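Local coordinates for protein carbohydrate oxidase (Microdochium nivale, PDB 3RJA) that oxidises the C1 hydroxyl of mono-, oligo- and polysaccharides to the lactone with its FAD cofactor, reducing molecular oxygen to hydrogen peroxide, at residues Thr397-Glu400 with Thr401-Lys404; Val338-Phe342 with Asp343-Lys347; Val165-Ala168 with Asp169-Val173; Ile49-Ala52 with Val53-Ala56. One frame throughout, in Å; residues are numbered along the deposited sequence.

Contact 1: residues Thr397-Glu400 with Thr401-Lys404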
loop_
_atom_site.group_PDB
_atom_site.type_symbol
_atom_site.label_atom_id
_atom_site.label_comp_id
_atom_site.label_asym_id
_atom_site.label_seq_id
_atom_site.Cartn_x
_atom_site.Cartn_y
_atom_site.Cartn_z
ATOM N N THR A 397 -11.082 8.481 21.613
ATOM C CA THR A 397 -9.723 8.965 21.460
ATOM C C THR A 397 -8.795 7.781 21.467
ATOM O O THR A 397 -8.920 6.922 22.331
ATOM C CB THR A 397 -9.356 9.904 22.632
ATOM O OG1 THR A 397 -10.252 11.014 22.605
ATOM C CG2 THR A 397 -7.933 10.446 22.516
ATOM N N TYR A 398 -7.860 7.719 20.510
ATOM C CA TYR A 398 -6.833 6.700 20.587
ATOM C C TYR A 398 -5.953 7.014 21.795
ATOM O O TYR A 398 -5.323 8.059 21.815
ATOM C CB TYR A 398 -5.979 6.657 19.313
ATOM C CG TYR A 398 -5.051 5.470 19.307
ATOM C CD1 TYR A 398 -3.812 5.523 19.931
ATOM C CD2 TYR A 398 -5.430 4.268 18.681
ATOM C CE1 TYR A 398 -2.968 4.413 19.924
ATOM C CE2 TYR A 398 -4.595 3.165 18.677
ATOM C CZ TYR A 398 -3.377 3.234 19.305
ATOM O OH TYR A 398 -2.558 2.114 19.323
ATOM N N PRO A 399 -5.887 6.098 22.792
ATOM C CA PRO A 399 -5.093 6.369 23.993
ATOM C C PRO A 399 -3.589 6.410 23.784
ATOM O O PRO A 399 -3.017 5.562 23.096
ATOM C CB PRO A 399 -5.486 5.217 24.953
ATOM C CG PRO A 399 -6.814 4.769 24.485
ATOM C CD PRO A 399 -6.719 4.891 22.973
ATOM N N GLU A 400 -2.955 7.388 24.426
ATOM C CA GLU A 400 -1.505 7.555 24.385
ATOM C C GLU A 400 -0.744 6.301 24.834
ATOM O O GLU A 400 0.370 6.047 24.385
ATOM C CB GLU A 400 -1.085 8.811 25.198
ATOM C CG GLU A 400 -0.717 8.619 26.714
ATOM C CD GLU A 400 -1.799 8.995 27.747
ATOM O OE1 GLU A 400 -3.008 9.126 27.427
ATOM O OE2 GLU A 400 -1.405 9.144 28.925
ATOM N N THR A 401 -1.351 5.502 25.708
ATOM C CA THR A 401 -0.697 4.258 26.168
ATOM C C THR A 401 -0.849 3.061 25.214
ATOM O O THR A 401 -0.047 2.116 25.276
ATOM C CB THR A 401 -1.148 3.856 27.586
ATOM O OG1 THR A 401 -2.585 3.952 27.703
ATOM C CG2 THR A 401 -0.477 4.769 28.612
ATOM N N SER A 402 -1.830 3.124 24.307
ATOM C CA SER A 402 -2.114 1.994 23.381
ATOM C C SER A 402 -0.984 1.655 22.378
ATOM O O SER A 402 -0.858 0.496 21.936
ATOM C CB SER A 402 -3.461 2.191 22.683
ATOM O OG SER A 402 -4.495 2.201 23.665
ATOM N N PHE A 403 -0.146 2.635 22.044
ATOM C CA PHE A 403 0.921 2.429 21.047
ATOM C C PHE A 403 1.819 1.248 21.430
ATOM O O PHE A 403 2.265 0.487 20.571
ATOM C CB PHE A 403 1.796 3.676 20.862
ATOM C CG PHE A 403 1.046 4.879 20.330
ATOM C CD1 PHE A 403 0.581 4.899 19.033
ATOM C CD2 PHE A 403 0.805 5.979 21.149
ATOM C CE1 PHE A 403 -0.120 5.977 18.547
ATOM C CE2 PHE A 403 0.107 7.102 20.668
ATOM C CZ PHE A 403 -0.370 7.096 19.355
ATOM N N LYS A 404 2.051 1.086 22.727
ATOM C CA LYS A 404 2.968 0.048 23.199
ATOM C C LYS A 404 2.511 -1.378 22.797
ATOM O O LYS A 404 3.340 -2.260 22.676
ATOM C CB LYS A 404 3.263 0.189 24.703
ATOM C CG LYS A 404 2.104 -0.092 25.627
ATOM C CD LYS A 404 2.499 0.158 27.104
ATOM C CE LYS A 404 1.699 -0.736 28.077
ATOM N NZ LYS A 404 0.210 -0.521 28.019
HETATM O O HOH W 1 2.090 3.964 24.238
#
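Tyr398 and Phe403 bring their rings together across the turn that leads into helix 403-414. CE1 of Tyr398 lies over one face of the Phe403 ring, toward its rim, and is 3.5 Å from CE1 of Phe403. The ring planes are 42° apart and the rings meet obliquely. Tyr398 reaches this place because its CG is anti to the backbone N (chi1 -172°). Its phenol end also passes Ser402, where OH of Tyr398 is 3.5 Å from CB of Ser402. A backbone bond closes the turn. Ser402 N donates to Pro399 O at 3.0 Å, and the donor stands above the carbonyl plane, 58° out of it. This i to i+3 bond, with the backbone angles of Glu400 and Thr401, makes a type I beta turn just ahead of helix 403-414. Pro399 lays its ring against the Ser402 hydroxyl, with CB of Pro399 3.4 Å from OG of Ser402. Glu400 O sits at the edge of the Phe403 ring, 3.3 Å from CD2 of Phe403. A water oxygen 2.7 Å from Glu400 O donates to it and accepts a weak bond from Lys404 N. With a serine in place of Phe403, the face that carries Tyr398 CE1 would be lost and the tyrosine ring would probably be freer to shift. Further out, polar partners hold the ends of these side chains. Tyr398 OH is hydrogen-bonded to Asp390 OD2, and Ser402 OG to Tyr392 OH; both partners lie on strand 384-392. Tyr320, from strand 318-326, meets the Phe403 ring edge-to-face.

Contact 2: residues Val338-Phe342 with Asp343-Lys347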
loop_
_atom_site.group_PDB
_atom_site.type_symbol
_atom_site.label_atom_id
_atom_site.label_comp_id
_atom_site.label_asym_id
_atom_site.label_seq_id
_atom_site.Cartn_x
_atom_site.Cartn_y
_atom_site.Cartn_z
ATOM N N VAL A 338 4.586 -15.565 18.711
ATOM C CA VAL A 338 3.519 -16.403 19.266
ATOM C C VAL A 338 3.334 -16.225 20.793
ATOM O O VAL A 338 2.194 -16.260 21.273
ATOM C CB VAL A 338 3.721 -17.882 18.850
ATOM C CG1 VAL A 338 2.751 -18.813 19.578
ATOM C CG2 VAL A 338 3.534 -18.020 17.297
ATOM N N ASP A 339 4.438 -16.027 21.532
ATOM C CA ASP A 339 4.369 -15.697 22.973
ATOM C C ASP A 339 3.481 -14.456 23.208
ATOM O O ASP A 339 2.532 -14.493 24.005
ATOM C CB ASP A 339 5.778 -15.482 23.553
ATOM C CG ASP A 339 6.493 -16.808 23.907
ATOM O OD1 ASP A 339 5.858 -17.881 23.969
ATOM O OD2 ASP A 339 7.710 -16.767 24.134
ATOM N N TYR A 340 3.777 -13.378 22.465
ATOM C CA TYR A 340 3.034 -12.121 22.543
ATOM C C TYR A 340 1.597 -12.300 22.071
ATOM O O TYR A 340 0.667 -11.814 22.690
ATOM C CB TYR A 340 3.750 -11.084 21.660
ATOM C CG TYR A 340 3.457 -9.636 21.997
ATOM C CD1 TYR A 340 2.377 -8.965 21.426
ATOM C CD2 TYR A 340 4.272 -8.939 22.888
ATOM C CE1 TYR A 340 2.117 -7.614 21.740
ATOM C CE2 TYR A 340 4.045 -7.604 23.190
ATOM C CZ TYR A 340 2.962 -6.948 22.611
ATOM O OH TYR A 340 2.730 -5.632 22.932
ATOM N N TYR A 341 1.425 -13.011 20.961
ATOM C CA TYR A 341 0.099 -13.329 20.412
ATOM C C TYR A 341 -0.824 -13.814 21.540
ATOM O O TYR A 341 -1.932 -13.271 21.734
ATOM C CB TYR A 341 0.274 -14.449 19.388
ATOM C CG TYR A 341 -0.866 -14.767 18.465
ATOM C CD1 TYR A 341 -2.153 -14.203 18.621
ATOM C CD2 TYR A 341 -0.659 -15.663 17.406
ATOM C CE1 TYR A 341 -3.198 -14.531 17.734
ATOM C CE2 TYR A 341 -1.689 -15.995 16.539
ATOM C CZ TYR A 341 -2.949 -15.437 16.696
ATOM O OH TYR A 341 -3.920 -15.766 15.771
ATOM N N PHE A 342 -0.357 -14.833 22.270
ATOM C CA PHE A 342 -1.183 -15.515 23.285
ATOM C C PHE A 342 -1.198 -14.836 24.655
ATOM O O PHE A 342 -2.252 -14.768 25.275
ATOM C CB PHE A 342 -0.849 -17.022 23.395
ATOM C CG PHE A 342 -1.418 -17.837 22.268
ATOM C CD1 PHE A 342 -0.744 -17.919 21.041
ATOM C CD2 PHE A 342 -2.641 -18.484 22.403
ATOM C CE1 PHE A 342 -1.281 -18.641 19.969
ATOM C CE2 PHE A 342 -3.193 -19.219 21.328
ATOM C CZ PHE A 342 -2.503 -19.303 20.115
ATOM N N ASP A 343 -0.048 -14.339 25.110
ATOM C CA ASP A 343 0.045 -13.717 26.438
ATOM C C ASP A 343 -0.381 -12.235 26.485
ATOM O O ASP A 343 -0.811 -11.751 27.540
ATOM C CB ASP A 343 1.458 -13.855 27.011
ATOM C CG ASP A 343 1.940 -15.313 27.035
ATOM O OD1 ASP A 343 1.093 -16.234 26.992
ATOM O OD2 ASP A 343 3.163 -15.527 27.075
ATOM N N VAL A 344 -0.256 -11.525 25.354
ATOM C CA VAL A 344 -0.678 -10.101 25.272
ATOM C C VAL A 344 -1.869 -9.887 24.317
ATOM O O VAL A 344 -2.993 -9.583 24.753
ATOM C CB VAL A 344 0.515 -9.162 24.917
ATOM C CG1 VAL A 344 0.065 -7.700 24.933
ATOM C CG2 VAL A 344 1.705 -9.363 25.923
ATOM N N SER A 345 -1.630 -10.076 23.024
ATOM C CA SER A 345 -2.622 -9.725 22.004
ATOM C C SER A 345 -4.020 -10.277 22.237
ATOM O O SER A 345 -5.000 -9.527 22.143
ATOM C CB SER A 345 -2.120 -10.064 20.586
ATOM O OG SER A 345 -0.774 -9.664 20.452
ATOM N N ASN A 346 -4.118 -11.577 22.510
ATOM C CA ASN A 346 -5.435 -12.225 22.693
ATOM C C ASN A 346 -6.184 -11.761 23.964
ATOM O O ASN A 346 -7.381 -12.028 24.131
ATOM C CB ASN A 346 -5.339 -13.778 22.606
ATOM C CG ASN A 346 -5.036 -14.282 21.176
ATOM O OD1 ASN A 346 -4.936 -13.504 20.210
ATOM N ND2 ASN A 346 -4.859 -15.605 21.045
ATOM N N LYS A 347 -5.484 -11.021 24.817
ATOM C CA LYS A 347 -6.074 -10.428 26.033
ATOM C C LYS A 347 -6.399 -8.937 25.831
ATOM O O LYS A 347 -6.957 -8.273 26.724
ATOM C CB LYS A 347 -5.136 -10.611 27.234
ATOM C CG LYS A 347 -4.987 -12.070 27.677
ATOM C CD LYS A 347 -3.998 -12.197 28.842
ATOM C CE LYS A 347 -3.317 -13.576 28.902
ATOM N NZ LYS A 347 -1.927 -13.505 29.529
#
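Val344 sits squarely over the Tyr340 ring, one turn further along helix 332-345. Its CB is 3.9 Å from the centroid of the Tyr340 ring and 9° off the ring normal, a CH-pi contact. Tyr340 turns its ring toward the later turn because CG is anti to the backbone N (chi1 -158°). At the edge of the same ring lies Ser345 OG, 3.4 Å from CD1 of Tyr340. Two backbone donors grip Tyr340 O, Val344 N at 2.8 Å and Ser345 N at 2.9 Å, and they come from opposite faces of its plane. Ser345 N to Tyr340 O and Asn346 N to Tyr341 O both span five residues, the pattern of a pi-type turn near the end of the helix. The Asn346 amide comes to the edge of the Tyr341 ring, with OD1 of Asn346 3.2 Å from CE1 of Tyr341. The ring and amide planes are 77° apart. Phe342 makes a looser contact: ND2 of Asn346 lies above one face of its ring, 3.9 Å from CD2 of Phe342. The exposed side is polar. Lys347 runs back along the helix, and its NZ donates to Asp343 O at 2.9 Å. Asp339 and Asp343 lie near each other there, and Lys223 of helix 223-239 forms a salt bridge with each, which probably offsets their like charges. Phe342 also packs on helix 223-239. Tyr341 OH bonds to Asp251 and Tyr355, and Trp353 of strand 352-359 touches Tyr341, Ser345 and Asn346. Trp409 of helix 403-414 stacks on the Tyr340 ring.

Contact 3: residues Val165-Ala168 with Asp169-Val173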
loop_
_atom_site.group_PDB
_atom_site.type_symbol
_atom_site.label_atom_id
_atom_site.label_comp_id
_atom_site.label_asym_id
_atom_site.label_seq_id
_atom_site.Cartn_x
_atom_site.Cartn_y
_atom_site.Cartn_z
ATOM N N VAL A 165 5.403 13.281 -14.950
ATOM C CA VAL A 165 5.667 13.744 -13.577
ATOM C C VAL A 165 5.848 15.253 -13.575
ATOM O O VAL A 165 6.572 15.799 -14.419
ATOM C CB VAL A 165 6.937 13.084 -13.002
ATOM C CG1 VAL A 165 7.099 13.392 -11.507
ATOM C CG2 VAL A 165 6.936 11.598 -13.238
ATOM N N VAL A 166 5.218 15.923 -12.615
ATOM C CA VAL A 166 5.494 17.346 -12.327
ATOM C C VAL A 166 6.611 17.421 -11.297
ATOM O O VAL A 166 6.457 16.906 -10.164
ATOM C CB VAL A 166 4.226 18.072 -11.786
ATOM C CG1 VAL A 166 4.538 19.555 -11.431
ATOM C CG2 VAL A 166 3.108 17.983 -12.780
ATOM N N LEU A 167 7.734 18.043 -11.669
ATOM C CA LEU A 167 8.891 18.141 -10.763
ATOM C C LEU A 167 8.788 19.336 -9.834
ATOM O O LEU A 167 7.964 20.220 -10.075
ATOM C CB LEU A 167 10.222 18.205 -11.543
ATOM C CG LEU A 167 10.504 17.053 -12.502
ATOM C CD1 LEU A 167 11.891 17.200 -13.170
ATOM C CD2 LEU A 167 10.355 15.674 -11.820
ATOM N N ALA A 168 9.687 19.396 -8.838
ATOM C CA ALA A 168 9.719 20.505 -7.854
ATOM C C ALA A 168 9.952 21.897 -8.461
ATOM O O ALA A 168 9.472 22.920 -7.931
ATOM C CB ALA A 168 10.756 20.217 -6.746
ATOM N N ASP A 169 10.667 21.936 -9.579
ATOM C CA ASP A 169 10.928 23.197 -10.268
ATOM C C ASP A 169 9.803 23.615 -11.216
ATOM O O ASP A 169 9.928 24.632 -11.915
ATOM C CB ASP A 169 12.272 23.147 -11.003
ATOM C CG ASP A 169 12.305 22.135 -12.173
ATOM O OD1 ASP A 169 11.295 21.456 -12.482
ATOM O OD2 ASP A 169 13.385 22.037 -12.799
ATOM N N GLY A 170 8.729 22.820 -11.270
ATOM C CA GLY A 170 7.586 23.127 -12.146
ATOM C C GLY A 170 7.584 22.483 -13.542
ATOM O O GLY A 170 6.579 22.550 -14.267
ATOM N N ARG A 171 8.698 21.879 -13.942
ATOM C CA ARG A 171 8.732 21.184 -15.231
ATOM C C ARG A 171 7.892 19.902 -15.263
ATOM O O ARG A 171 7.736 19.193 -14.256
ATOM C CB ARG A 171 10.163 20.853 -15.640
ATOM C CG ARG A 171 11.005 22.073 -15.960
ATOM C CD ARG A 171 12.349 21.660 -16.482
ATOM N NE ARG A 171 13.163 20.973 -15.470
ATOM C CZ ARG A 171 13.730 19.779 -15.637
ATOM N NH1 ARG A 171 13.546 19.091 -16.773
ATOM N NH2 ARG A 171 14.480 19.264 -14.659
ATOM N N ILE A 172 7.343 19.612 -16.422
ATOM C CA ILE A 172 6.642 18.349 -16.618
ATOM C C ILE A 172 7.562 17.455 -17.443
ATOM O O ILE A 172 8.045 17.890 -18.489
ATOM C CB ILE A 172 5.329 18.578 -17.361
ATOM C CG1 ILE A 172 4.400 19.498 -16.533
ATOM C CG2 ILE A 172 4.689 17.212 -17.732
ATOM C CD1 ILE A 172 3.227 20.103 -17.333
ATOM N N VAL A 173 7.837 16.240 -16.958
ATOM C CA VAL A 173 8.736 15.317 -17.663
ATOM C C VAL A 173 8.135 13.918 -17.748
ATOM O O VAL A 173 7.291 13.537 -16.923
ATOM C CB VAL A 173 10.160 15.219 -16.998
ATOM C CG1 VAL A 173 10.834 16.587 -16.908
ATOM C CG2 VAL A 173 10.107 14.516 -15.623
#
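Two antiparallel strands run back on each other here, as Val165 and Val173 form a hydrogen-bonded pair and Val166 and Ile172 a non-hydrogen-bonded one. This is the tip of the beta hairpin of strands 160-166 and 172-176, within the FAD-binding domain. A type I turn from Leu167 to Gly170 joins them, closed by Gly170 N to Leu167 O at 3.0 Å. Leu167 N donates to Arg171 O at 2.8 Å. Gly170 has a positive phi, 94°, where a CB would jam against the preceding carbonyl. Leu167 packs on Val173 and on Arg171. Its CD1 is 3.9 Å from CG1 of Val173 and lies over one face of the Arg171 guanidinium, 3.6 Å from NH2 of Arg171. Cut back to an alanine, Leu167 would probably leave a gap beside Val173 and take away the methyl over the Arg171 guanidinium. Val166 and Ile172 turn to helix 46-58, while Leu167 and Val173 meet Leu183 of helix 181-190. Asp169 grips Arg171 twice, its CG set between the backbone N and the carbonyl carbon (chi1 66°), which brings the carboxylate toward Arg171. OD1 of Asp169 accepts from Arg171 N at 3.0 Å, making an Asx turn. In a salt bridge, Arg171 NE reaches OD2 of Asp169 at 2.9 Å from the syn side, and OD2 lies close to the guanidinium plane.

Contact 4: residues Ile49-Ala52 with Val53-Ala56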
loop_
_atom_site.group_PDB
_atom_site.type_symbol
_atom_site.label_atom_id
_atom_site.label_comp_id
_atom_site.label_asym_id
_atom_site.label_seq_id
_atom_site.Cartn_x
_atom_site.Cartn_y
_atom_site.Cartn_z
ATOM N N ILE A 49 -1.813 21.104 -11.589
ATOM C CA ILE A 49 -0.800 20.528 -10.693
ATOM C C ILE A 49 0.484 21.360 -10.796
ATOM O O ILE A 49 1.052 21.777 -9.771
ATOM C CB ILE A 49 -0.536 19.006 -10.975
ATOM C CG1 ILE A 49 -1.833 18.168 -10.746
ATOM C CG2 ILE A 49 0.635 18.476 -10.085
ATOM C CD1 ILE A 49 -1.759 16.707 -11.263
ATOM N N GLN A 50 0.911 21.605 -12.042
ATOM C CA GLN A 50 2.059 22.449 -12.339
ATOM C C GLN A 50 1.964 23.859 -11.739
ATOM O O GLN A 50 2.887 24.331 -11.085
ATOM C CB GLN A 50 2.238 22.546 -13.866
ATOM C CG GLN A 50 3.444 23.379 -14.316
ATOM C CD GLN A 50 3.568 23.376 -15.834
ATOM O OE1 GLN A 50 2.576 23.512 -16.543
ATOM N NE2 GLN A 50 4.769 23.157 -16.324
ATOM N N SER A 51 0.844 24.525 -11.950
ATOM C CA SER A 51 0.660 25.861 -11.419
ATOM C C SER A 51 0.688 25.856 -9.878
ATOM O O SER A 51 1.198 26.809 -9.252
ATOM C CB SER A 51 -0.687 26.408 -11.902
ATOM O OG SER A 51 -0.672 26.550 -13.322
ATOM N N ALA A 52 0.119 24.804 -9.273
ATOM C CA ALA A 52 0.117 24.697 -7.816
ATOM C C ALA A 52 1.563 24.596 -7.310
ATOM O O ALA A 52 1.921 25.260 -6.366
ATOM C CB ALA A 52 -0.755 23.500 -7.320
ATOM N N VAL A 53 2.386 23.787 -7.964
ATOM C CA VAL A 53 3.802 23.666 -7.602
ATOM C C VAL A 53 4.545 25.020 -7.784
ATOM O O VAL A 53 5.357 25.397 -6.936
ATOM C CB VAL A 53 4.461 22.454 -8.339
ATOM C CG1 VAL A 53 5.993 22.417 -8.224
ATOM C CG2 VAL A 53 3.859 21.135 -7.825
ATOM N N GLN A 54 4.232 25.771 -8.844
ATOM C CA GLN A 54 4.739 27.150 -9.004
ATOM C C GLN A 54 4.401 28.081 -7.812
ATOM O O GLN A 54 5.283 28.781 -7.288
ATOM C CB GLN A 54 4.151 27.782 -10.276
ATOM C CG GLN A 54 4.815 27.421 -11.574
ATOM C CD GLN A 54 4.362 28.359 -12.693
ATOM O OE1 GLN A 54 3.215 28.277 -13.183
ATOM N NE2 GLN A 54 5.256 29.272 -13.093
ATOM N N CYS A 55 3.133 28.108 -7.395
ATOM C CA CYS A 55 2.721 28.918 -6.223
ATOM C C CYS A 55 3.495 28.540 -4.956
ATOM O O CYS A 55 3.920 29.420 -4.161
ATOM C CB CYS A 55 1.206 28.769 -5.983
ATOM S SG CYS A 55 0.240 29.634 -7.238
ATOM N N ALA A 56 3.666 27.236 -4.765
ATOM C CA ALA A 56 4.399 26.737 -3.601
ATOM C C ALA A 56 5.805 27.332 -3.627
ATOM O O ALA A 56 6.280 27.863 -2.608
ATOM C CB ALA A 56 4.455 25.218 -3.614
HETATM O O HOH W 2 0.619 29.053 -13.643
#
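Ile49 O receives Val53 N at 3.0 Å, the first of four i to i+4 bonds along this part of helix 46-58. CG2 of Val53 also rests against that carbonyl, 3.5 Å from Ile49 O. It gets there with CG1 anti to the backbone N (chi1 169°), which puts CG2 on the side of the preceding turn. The Ile49 side chain points away from these later residues and packs, like Val53, on Val166 of strand 160-166 and Ile196 of strand 196-206. Gln50 O takes Gln54 N at 3.0 Å. The Gln50 side chain is extended away from this turn, and its NE2 donates to Gly170 O. Ser51 O takes Cys55 N, and CB of Gln54 touches the same carbonyl, 3.3 Å from Ser51 O. One water bridges the two polar side chains: its oxygen donates to Ser51 OG (2.8 Å) and to Gln54 OE1 (2.7 Å). Ser51 OG is also hydrogen-bonded to Ala47 O, back along the helix. Ala52 O takes Ala56 N at 3.1 Å, and the small Ala52 side chain meets Leu7 of helix 2-9. Cys55 ties that same helix down, through a disulfide from its SG to Cys6 SG. The regular i to i+4 ladder is that of an alpha helix. Its apolar side lies on the antiparallel sheet that holds strands 160-166 and 196-206, with the nearest atoms of the Ile49 side chain and the bound FAD about 7 Å apart.

Along the chain the order is contact 4, contact 3, contact 2, contact 1. Contacts 3 and 4 belong to the FAD-binding domain, and their centres are 9 Å apart. The Gln50 to Gly170 bond joins helix 46-58 to the tip of the hairpin. Contacts 1 and 2 lie far off, with centres 18 Å apart. They meet where helices 403-414 and 332-345 pack near the eight-stranded antiparallel sheet. Contacts 2 and 3 have centres about 49 Å apart, on opposite sides of the chain's centre. The two pairs thus lie in separate regions. Strands of the large sheet carry Arg248, Gln356, Gln387, Tyr389 and Arg391 of a sugar-analogue pocket, while contacts 3 and 4 lie in the cofactor-binding domain.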